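Local coordinates for Lmo0740 protein (Listeria monocytogenes, PDB 4RFA) that probably acts as a transcriptional activator of the Crp family, joining a cyclic-nucleotide-binding-type beta domain to a DNA-binding domain, at residues N37-F42 against S96-S101; S49-V54 against L104-I109; A58-E63 against I74-Y79. All coordinates share one frame; numbering follows the deposited sequence.

Interaction 1 of 3, residues N37-F42 against S96-S101; sequences NEKIIF and SITVMS
Lys39 leaves its backbone with CG anti to the carbonyl carbon (chi1 -69°), and a bend at chi2 (-99°) brings CD close to Ser96 OG. CE then rests beside two hydroxyls, with Thr98 OG1 3.1 Å from Lys39 CE and Ser96 OG slightly farther off. These are contacts of the methylene; each hydroxyl has its polar partner elsewhere, Thr98 OG1 on Glu61 of the neighbouring strand 58-62 and Ser96 OG on Glu63 just beyond its end.

Three backbone bonds carry the pairing. Asn37 N donates to Val99 O (2.9 Å), Val99 N to Glu38 O (3.0 Å) and Ile40 N to Ile97 O (2.9 Å), the middle one nearly along the C=O axis. Lys39 and Thr98 form a single beta bridge, and the loop diverges beyond Ile40. The Ile40 and Val99 side chains cross at about a right angle, with Ile40 CD1 3.8 Å from Val99 CG2, while Ile40 CB meets Ile97 CG2 at 3.9 Å. Farther along, Phe42 CZ touches Ile97 CD1 at 3.8 Å. At the other end, Asn37 and Thr98 run side by side.

The loop therefore lies along the outer flank of strand 95-99, whose other flank pairs with strand 58-62. Ile40 and Val99 both reach Tyr34 on strand 29-35 and Leu104 on strand 103-110.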
loop_
_atom_site.group_PDB
_atom_site.type_symbol
_atom_site.label_atom_id
_atom_site.label_comp_id
_atom_site.label_asym_id
_atom_site.label_seq_id
_atom_site.Cartn_x
_atom_site.Cartn_y
_atom_site.Cartn_z
ATOM N N ASN A 37 12.984 -13.955 -15.147
ATOM C CA ASN A 37 12.921 -14.951 -14.045
ATOM C C ASN A 37 13.950 -14.880 -12.950
ATOM O O ASN A 37 13.790 -15.556 -11.935
ATOM C CB ASN A 37 12.817 -16.412 -14.513
ATOM C CG ASN A 37 11.405 -16.796 -14.920
ATOM O OD1 ASN A 37 11.226 -17.628 -15.810
ATOM N ND2 ASN A 37 10.401 -16.163 -14.308
ATOM N N GLU A 38 14.964 -14.056 -13.086
ATOM C CA GLU A 38 15.818 -13.816 -11.938
ATOM C C GLU A 38 15.021 -13.222 -10.803
ATOM O O GLU A 38 14.070 -12.500 -11.072
ATOM C CB GLU A 38 16.901 -12.832 -12.300
ATOM C CG GLU A 38 17.946 -13.423 -13.204
ATOM C CD GLU A 38 19.142 -12.517 -13.243
ATOM O OE1 GLU A 38 19.338 -11.821 -14.264
ATOM O OE2 GLU A 38 19.822 -12.444 -12.203
ATOM N N LYS A 39 15.431 -13.515 -9.570
ATOM C CA LYS A 39 14.884 -12.925 -8.368
ATOM C C LYS A 39 15.690 -11.700 -7.934
ATOM O O LYS A 39 16.887 -11.731 -7.878
ATOM C CB LYS A 39 14.885 -13.951 -7.231
ATOM C CG LYS A 39 13.901 -15.111 -7.417
ATOM C CD LYS A 39 12.609 -14.897 -6.640
ATOM C CE LYS A 39 11.433 -15.627 -7.259
ATOM N NZ LYS A 39 11.776 -17.045 -7.579
ATOM N N ILE A 40 15.017 -10.628 -7.591
ATOM C CA ILE A 40 15.676 -9.447 -7.024
ATOM C C ILE A 40 15.647 -9.627 -5.497
ATOM O O ILE A 40 14.581 -9.837 -4.904
ATOM C CB ILE A 40 14.919 -8.175 -7.480
ATOM C CG1 ILE A 40 15.063 -8.002 -9.000
ATOM C CG2 ILE A 40 15.403 -6.929 -6.750
ATOM C CD1 ILE A 40 14.089 -7.008 -9.587
ATOM N N ILE A 41 16.804 -9.594 -4.854
ATOM C CA ILE A 41 16.903 -9.928 -3.421
ATOM C C ILE A 41 17.612 -8.789 -2.711
ATOM O O ILE A 41 18.648 -8.351 -3.172
ATOM C CB ILE A 41 17.667 -11.257 -3.233
ATOM C CG1 ILE A 41 16.832 -12.421 -3.800
ATOM C CG2 ILE A 41 18.009 -11.503 -1.764
ATOM C CD1 ILE A 41 17.653 -13.547 -4.401
ATOM N N PHE A 42 17.053 -8.294 -1.613
ATOM C CA PHE A 42 17.712 -7.226 -0.848
ATOM C C PHE A 42 18.661 -7.823 0.207
ATOM O O PHE A 42 18.197 -8.503 1.111
ATOM C CB PHE A 42 16.678 -6.313 -0.147
ATOM C CG PHE A 42 15.493 -5.918 -1.011
ATOM C CD1 PHE A 42 15.674 -5.460 -2.313
ATOM C CD2 PHE A 42 14.197 -5.977 -0.498
ATOM C CE1 PHE A 42 14.592 -5.095 -3.093
ATOM C CE2 PHE A 42 13.107 -5.610 -1.269
ATOM C CZ PHE A 42 13.307 -5.166 -2.570
ATOM N N SER A 96 8.186 -12.570 -2.741
ATOM C CA SER A 96 9.466 -12.504 -3.497
ATOM C C SER A 96 9.266 -11.772 -4.843
ATOM O O SER A 96 8.133 -11.555 -5.253
ATOM C CB SER A 96 10.032 -13.895 -3.727
ATOM O OG SER A 96 9.420 -14.522 -4.828
ATOM N N ILE A 97 10.356 -11.416 -5.520
ATOM C CA ILE A 97 10.327 -10.454 -6.619
ATOM C C ILE A 97 11.006 -10.990 -7.853
ATOM O O ILE A 97 12.168 -11.232 -7.825
ATOM C CB ILE A 97 10.994 -9.125 -6.189
ATOM C CG1 ILE A 97 10.209 -8.547 -5.010
ATOM C CG2 ILE A 97 11.044 -8.153 -7.364
ATOM C CD1 ILE A 97 10.775 -7.301 -4.368
ATOM N N THR A 98 10.260 -11.160 -8.943
ATOM C CA THR A 98 10.731 -11.850 -10.125
ATOM C C THR A 98 10.656 -10.948 -11.328
ATOM O O THR A 98 9.638 -10.289 -11.555
ATOM C CB THR A 98 9.815 -13.050 -10.414
ATOM O OG1 THR A 98 9.759 -13.881 -9.256
ATOM C CG2 THR A 98 10.257 -13.838 -11.602
ATOM N N VAL A 99 11.708 -10.953 -12.124
ATOM C CA VAL A 99 11.812 -10.141 -13.294
ATOM C C VAL A 99 10.934 -10.739 -14.357
ATOM O O VAL A 99 11.033 -11.932 -14.650
ATOM C CB VAL A 99 13.274 -10.035 -13.750
ATOM C CG1 VAL A 99 13.395 -9.289 -15.060
ATOM C CG2 VAL A 99 14.061 -9.320 -12.647
HETATM N N MSE A 100 10.077 -9.895 -14.923
HETATM C CA MSE A 100 9.044 -10.323 -15.859
HETATM C C MSE A 100 9.348 -10.038 -17.295
HETATM O O MSE A 100 8.781 -10.676 -18.217
HETATM C CB MSE A 100 7.815 -9.481 -15.552
HETATM C CG MSE A 100 7.178 -10.005 -14.297
HETATM SE SE MSE A 100 5.981 -11.437 -14.871
HETATM C CE MSE A 100 6.902 -12.960 -14.007
ATOM N N SER A 101 10.197 -9.032 -17.490
ATOM C CA SER A 101 10.599 -8.600 -18.806
ATOM C C SER A 101 11.959 -9.253 -19.134
ATOM O O SER A 101 12.549 -9.995 -18.315
ATOM C CB SER A 101 10.621 -7.073 -18.869
ATOM O OG SER A 101 11.443 -6.560 -17.853
#

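Interaction 2 of 3, residues S49-V54 against L104-I109; sequences SIFFIV and LMLYKI
Val54 and Met105 (a selenomethionine) meet at one end of an antiparallel strand pair, two central strands in a sheet of the beta-roll of the cyclic-nucleotide-binding-type domain. Reciprocal backbone bonds link Ile50 with Ile109 and Phe52 with Tyr107, and Val54 N donates to Met105 O.

The buried part of the contact is made by Ile50, Phe52, Ile53, Leu104, Leu106 and Ile109. On the face bearing Phe52 and Ile109, Ile109 CD1 lies at the rim of the Phe52 ring, 3.6 Å from Phe52 CD2. Helix 11-20 packs on this face through Leu12, Leu16 and Leu19. The other face holds Ile53, whose CD1 is 3.8 Å from Leu106 CB. Leu106 has CG in the crowded position between backbone N and carbonyl carbon (chi1 63°), and its CD1 lies in the plane of the Phe51 ring, at the edge.

Both ends are more open to solvent, though not loosely packed. At one, Val54 CG2 sits only 3.3 Å from Met105 CG, closer than normal van der Waals spacing, and Val54 CG1 comes to the edge of the Tyr107 ring, in its plane, 3.5 Å from Tyr107 CD2. At the other, Lys108, with CG anti to the backbone N (chi1 177°) and an extended chain beyond, runs beside Phe51, the two side chains pointing the same way. Its ammonium has a long, weak ion pair with Glu45, and Ser49 OG lies 3.0 Å from Lys108 CE. What Phe51 receives here is the lysine's aliphatic part: Lys108 CG is 3.6 Å from Phe51 CE2.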
loop_
_atom_site.group_PDB
_atom_site.type_symbol
_atom_site.label_atom_id
_atom_site.label_comp_id
_atom_site.label_asym_id
_atom_site.label_seq_id
_atom_site.Cartn_x
_atom_site.Cartn_y
_atom_site.Cartn_z
ATOM N N SER A 49 19.708 0.301 1.808
ATOM C CA SER A 49 19.567 1.150 0.637
ATOM C C SER A 49 18.190 1.083 -0.003
ATOM O O SER A 49 17.390 0.208 0.266
ATOM C CB SER A 49 20.666 0.815 -0.379
ATOM O OG SER A 49 21.010 -0.555 -0.328
ATOM N N ILE A 50 17.939 2.066 -0.840
ATOM C CA ILE A 50 16.726 2.221 -1.596
ATOM C C ILE A 50 17.061 1.806 -3.041
ATOM O O ILE A 50 18.185 2.021 -3.480
ATOM C CB ILE A 50 16.291 3.689 -1.504
ATOM C CG1 ILE A 50 16.040 4.064 -0.049
ATOM C CG2 ILE A 50 15.040 3.947 -2.286
ATOM C CD1 ILE A 50 15.096 3.114 0.664
ATOM N N PHE A 51 16.103 1.208 -3.756
ATOM C CA PHE A 51 16.335 0.727 -5.136
ATOM C C PHE A 51 15.412 1.414 -6.124
ATOM O O PHE A 51 14.234 1.418 -5.938
ATOM C CB PHE A 51 16.102 -0.797 -5.230
ATOM C CG PHE A 51 16.962 -1.579 -4.306
ATOM C CD1 PHE A 51 16.655 -1.656 -2.950
ATOM C CD2 PHE A 51 18.089 -2.198 -4.758
ATOM C CE1 PHE A 51 17.494 -2.333 -2.068
ATOM C CE2 PHE A 51 18.920 -2.883 -3.899
ATOM C CZ PHE A 51 18.632 -2.946 -2.552
ATOM N N PHE A 52 15.955 2.010 -7.173
ATOM C CA PHE A 52 15.124 2.576 -8.239
ATOM C C PHE A 52 15.184 1.832 -9.540
ATOM O O PHE A 52 16.269 1.686 -10.130
ATOM C CB PHE A 52 15.586 3.991 -8.541
ATOM C CG PHE A 52 14.953 4.992 -7.681
ATOM C CD1 PHE A 52 13.643 5.379 -7.925
ATOM C CD2 PHE A 52 15.633 5.513 -6.598
ATOM C CE1 PHE A 52 13.022 6.299 -7.104
ATOM C CE2 PHE A 52 15.025 6.437 -5.771
ATOM C CZ PHE A 52 13.718 6.835 -6.024
ATOM N N ILE A 53 14.031 1.431 -10.044
ATOM C CA ILE A 53 13.974 0.720 -11.317
ATOM C C ILE A 53 14.015 1.779 -12.399
ATOM O O ILE A 53 13.238 2.734 -12.365
ATOM C CB ILE A 53 12.697 -0.082 -11.480
ATOM C CG1 ILE A 53 12.416 -0.922 -10.237
ATOM C CG2 ILE A 53 12.722 -0.873 -12.779
ATOM C CD1 ILE A 53 13.592 -1.558 -9.556
ATOM N N VAL A 54 14.941 1.643 -13.330
ATOM C CA VAL A 54 15.014 2.604 -14.439
ATOM C C VAL A 54 14.459 1.986 -15.701
ATOM O O VAL A 54 13.918 2.690 -16.529
ATOM C CB VAL A 54 16.424 3.194 -14.671
ATOM C CG1 VAL A 54 16.955 3.826 -13.400
ATOM C CG2 VAL A 54 17.374 2.137 -15.166
ATOM N N LEU A 104 15.905 -5.882 -16.885
ATOM C CA LEU A 104 15.591 -4.864 -15.956
ATOM C C LEU A 104 16.887 -4.313 -15.365
ATOM O O LEU A 104 17.840 -5.081 -15.092
ATOM C CB LEU A 104 14.691 -5.449 -14.865
ATOM C CG LEU A 104 14.278 -4.568 -13.697
ATOM C CD1 LEU A 104 12.933 -5.047 -13.117
ATOM C CD2 LEU A 104 15.348 -4.506 -12.616
HETATM N N MSE A 105 16.914 -2.996 -15.189
HETATM C CA MSE A 105 18.055 -2.269 -14.627
HETATM C C MSE A 105 17.582 -1.469 -13.483
HETATM O O MSE A 105 16.570 -0.803 -13.580
HETATM C CB MSE A 105 18.612 -1.202 -15.557
HETATM C CG MSE A 105 19.686 -0.272 -14.929
HETATM SE SE MSE A 105 20.441 0.792 -16.425
HETATM C CE MSE A 105 21.220 -0.696 -17.475
ATOM N N LEU A 106 18.344 -1.473 -12.411
ATOM C CA LEU A 106 18.053 -0.592 -11.297
ATOM C C LEU A 106 19.278 0.027 -10.706
ATOM O O LEU A 106 20.394 -0.406 -10.980
ATOM C CB LEU A 106 17.285 -1.363 -10.223
ATOM C CG LEU A 106 17.961 -2.536 -9.545
ATOM C CD1 LEU A 106 19.048 -2.068 -8.596
ATOM C CD2 LEU A 106 16.939 -3.340 -8.778
ATOM N N TYR A 107 19.048 1.033 -9.868
ATOM C CA TYR A 107 20.102 1.643 -9.080
ATOM C C TYR A 107 19.940 1.319 -7.602
ATOM O O TYR A 107 18.880 1.418 -7.053
ATOM C CB TYR A 107 20.140 3.159 -9.331
ATOM C CG TYR A 107 20.828 3.480 -10.639
ATOM C CD1 TYR A 107 22.205 3.553 -10.726
ATOM C CD2 TYR A 107 20.094 3.609 -11.804
ATOM C CE1 TYR A 107 22.831 3.808 -11.944
ATOM C CE2 TYR A 107 20.707 3.861 -13.023
ATOM C CZ TYR A 107 22.056 3.966 -13.089
ATOM O OH TYR A 107 22.613 4.201 -14.314
ATOM N N LYS A 108 21.002 0.883 -6.959
ATOM C CA LYS A 108 20.956 0.693 -5.511
ATOM C C LYS A 108 21.575 1.923 -4.911
ATOM O O LYS A 108 22.732 2.208 -5.191
ATOM C CB LYS A 108 21.771 -0.539 -5.119
ATOM C CG LYS A 108 21.844 -0.794 -3.626
ATOM C CD LYS A 108 22.661 -2.035 -3.354
ATOM C CE LYS A 108 22.909 -2.220 -1.864
ATOM N NZ LYS A 108 23.993 -3.212 -1.657
ATOM N N ILE A 109 20.829 2.621 -4.067
ATOM C CA ILE A 109 21.324 3.829 -3.439
ATOM C C ILE A 109 21.335 3.770 -1.919
ATOM O O ILE A 109 20.314 3.549 -1.286
ATOM C CB ILE A 109 20.468 5.037 -3.819
ATOM C CG1 ILE A 109 20.359 5.158 -5.327
ATOM C CG2 ILE A 109 21.115 6.270 -3.252
ATOM C CD1 ILE A 109 19.163 5.917 -5.804
#

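Interaction 3 of 3, residues A58-E63 against I74-Y79; sequences AAVELE and IFVLPY
Ala58 and Val76 form a hydrogen-bonded antiparallel pair, with Val76 N donating to Ala58 O at 2.8 Å and Ala58 N returning a bond to Val76 O at 3.1 Å. The two bonds differ: the second lies in the carbonyl plane on a lone pair, whereas in the first the donor stands well above the plane. A third bond, Val60 N to Ile74 O at 2.9 Å, runs nearly straight out from its carbonyl.

Side chains fill in between. The Val60 and Val76 side chains cross at about a right angle, Val60 CG2 lying 3.8 Å from Val76 CG2, and Val60 CG2 also meets Ile74 CG2 at 3.9 Å. All three branches lie on the face that carries Ala58 CB, which faces Val76 CB. On the reverse face, Phe75 has CG beside its backbone N (chi1 -68°), and the ring edge comes to Ala58 O, with Phe75 CD1 3.5 Å from that oxygen. The same ring meets Ala59, whose CB is 4.0 Å from Phe75 CE1.

Farther out, Phe75 is held by Leu161 and Met165 of helix 150-165 and by the ring of Tyr189, while Arg138 of the long helix 126-143 bonds to Phe75 O. That helix also covers Ile74, and Tyr140 of the second subunit packs on both Val60 and Ile74, so the hairpin 58-62/72-76 reaches the dimer interface.

With every touching residue buried, the link is one of backbone bonds, aliphatic branches and one aromatic ring. Its carbonyl at Phe75 is tied to Arg138, while the salt bridge to Arg188, in the probable DNA-binding domain, is made by the neighbouring Glu61.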
loop_
_atom_site.group_PDB
_atom_site.type_symbol
_atom_site.label_atom_id
_atom_site.label_comp_id
_atom_site.label_asym_id
_atom_site.label_seq_id
_atom_site.Cartn_x
_atom_site.Cartn_y
_atom_site.Cartn_z
ATOM N N ALA A 58 9.072 -6.074 -12.989
ATOM C CA ALA A 58 9.094 -7.287 -12.204
ATOM C C ALA A 58 7.745 -7.528 -11.572
ATOM O O ALA A 58 6.872 -6.674 -11.628
ATOM C CB ALA A 58 10.176 -7.200 -11.130
ATOM N N ALA A 59 7.604 -8.686 -10.930
ATOM C CA ALA A 59 6.394 -9.045 -10.189
ATOM C C ALA A 59 6.721 -9.434 -8.796
ATOM O O ALA A 59 7.658 -10.203 -8.567
ATOM C CB ALA A 59 5.682 -10.218 -10.864
ATOM N N VAL A 60 5.930 -8.933 -7.859
ATOM C CA VAL A 60 6.015 -9.362 -6.472
ATOM C C VAL A 60 4.989 -10.519 -6.254
ATOM O O VAL A 60 3.787 -10.350 -6.442
ATOM C CB VAL A 60 5.685 -8.184 -5.536
ATOM C CG1 VAL A 60 5.902 -8.541 -4.092
ATOM C CG2 VAL A 60 6.499 -6.936 -5.910
ATOM N N GLU A 61 5.457 -11.656 -5.782
ATOM C CA GLU A 61 4.628 -12.851 -5.629
ATOM C C GLU A 61 4.179 -13.123 -4.204
ATOM O O GLU A 61 4.979 -13.028 -3.287
ATOM C CB GLU A 61 5.435 -14.069 -6.075
ATOM C CG GLU A 61 6.088 -13.902 -7.442
ATOM C CD GLU A 61 6.568 -15.220 -8.039
ATOM O OE1 GLU A 61 6.445 -16.261 -7.342
ATOM O OE2 GLU A 61 7.068 -15.203 -9.191
ATOM N N LEU A 62 2.917 -13.531 -4.037
ATOM C CA LEU A 62 2.427 -14.056 -2.754
ATOM C C LEU A 62 2.928 -15.496 -2.551
ATOM O O LEU A 62 2.464 -16.438 -3.224
ATOM C CB LEU A 62 0.887 -13.999 -2.671
ATOM C CG LEU A 62 0.250 -14.701 -1.440
ATOM C CD1 LEU A 62 0.976 -14.376 -0.137
ATOM C CD2 LEU A 62 -1.227 -14.361 -1.307
ATOM N N GLU A 63 3.845 -15.665 -1.603
ATOM C CA GLU A 63 4.448 -16.968 -1.344
ATOM C C GLU A 63 3.424 -17.917 -0.716
ATOM O O GLU A 63 2.875 -17.631 0.354
ATOM C CB GLU A 63 5.694 -16.827 -0.458
ATOM C CG GLU A 63 6.835 -16.080 -1.139
ATOM C CD GLU A 63 7.407 -16.831 -2.331
ATOM O OE1 GLU A 63 7.278 -18.076 -2.381
ATOM O OE2 GLU A 63 8.003 -16.186 -3.218
ATOM N N ILE A 74 1.542 -7.610 -6.995
ATOM C CA ILE A 74 1.627 -6.315 -7.666
ATOM C C ILE A 74 2.819 -6.322 -8.591
ATOM O O ILE A 74 3.736 -7.088 -8.352
ATOM C CB ILE A 74 1.733 -5.161 -6.584
ATOM C CG1 ILE A 74 1.616 -3.772 -7.200
ATOM C CG2 ILE A 74 2.986 -5.311 -5.775
ATOM C CD1 ILE A 74 1.365 -2.670 -6.148
ATOM N N PHE A 75 2.813 -5.471 -9.620
ATOM C CA PHE A 75 3.961 -5.301 -10.461
ATOM C C PHE A 75 4.868 -4.169 -9.993
ATOM O O PHE A 75 4.411 -3.248 -9.395
ATOM C CB PHE A 75 3.513 -5.069 -11.893
ATOM C CG PHE A 75 2.887 -6.282 -12.497
ATOM C CD1 PHE A 75 3.689 -7.316 -12.979
ATOM C CD2 PHE A 75 1.523 -6.453 -12.485
ATOM C CE1 PHE A 75 3.130 -8.485 -13.483
ATOM C CE2 PHE A 75 0.941 -7.634 -12.979
ATOM C CZ PHE A 75 1.748 -8.658 -13.470
ATOM N N VAL A 76 6.147 -4.240 -10.364
ATOM C CA VAL A 76 7.144 -3.215 -10.116
ATOM C C VAL A 76 7.432 -2.596 -11.470
ATOM O O VAL A 76 7.808 -3.303 -12.401
ATOM C CB VAL A 76 8.429 -3.919 -9.664
ATOM C CG1 VAL A 76 9.633 -2.967 -9.624
ATOM C CG2 VAL A 76 8.158 -4.614 -8.355
ATOM N N LEU A 77 7.269 -1.288 -11.560
ATOM C CA LEU A 77 7.390 -0.522 -12.787
ATOM C C LEU A 77 8.648 0.343 -12.792
ATOM O O LEU A 77 9.202 0.639 -11.732
ATOM C CB LEU A 77 6.175 0.419 -12.923
ATOM C CG LEU A 77 4.868 -0.197 -12.464
ATOM C CD1 LEU A 77 3.710 0.794 -12.520
ATOM C CD2 LEU A 77 4.521 -1.423 -13.299
ATOM N N PRO A 78 9.104 0.745 -13.994
ATOM C CA PRO A 78 10.122 1.767 -14.118
ATOM C C PRO A 78 9.755 2.984 -13.286
ATOM O O PRO A 78 8.590 3.389 -13.285
ATOM C CB PRO A 78 10.129 2.088 -15.639
ATOM C CG PRO A 78 9.608 0.862 -16.302
ATOM C CD PRO A 78 8.543 0.383 -15.309
ATOM N N TYR A 79 10.720 3.499 -12.532
ATOM C CA TYR A 79 10.595 4.673 -11.640
ATOM C C TYR A 79 9.977 4.412 -10.279
ATOM O O TYR A 79 9.842 5.346 -9.481
ATOM C CB TYR A 79 9.905 5.847 -12.346
ATOM C CG TYR A 79 10.475 6.057 -13.723
ATOM C CD1 TYR A 79 11.826 6.339 -13.878
ATOM C CD2 TYR A 79 9.694 5.916 -14.865
ATOM C CE1 TYR A 79 12.393 6.503 -15.126
ATOM C CE2 TYR A 79 10.250 6.080 -16.125
ATOM C CZ TYR A 79 11.603 6.375 -16.246
ATOM O OH TYR A 79 12.192 6.542 -17.481
#

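Interaction 3 is the core contact, with all its touching residues buried and its centre about 4 Å from that of the chain; interactions 1 and 2 are only partly buried, their centres about 11 and 13 Å from it. Interactions 1 and 3 share one sheet, since strand 95-99 pairs with strand 58-62. Interaction 2 belongs to the four-stranded sheet, joined to interaction 1 by Phe42 against Phe51 and to interaction 3 by Ile53 against Val76. The chemistry follows place: aliphatic packing and the Phe75 ring in interaction 3, mixed aromatic and aliphatic contacts in interaction 2, and backbone bonds, isoleucine-valine packing and lysine methylenes beside hydroxyls in interaction 1.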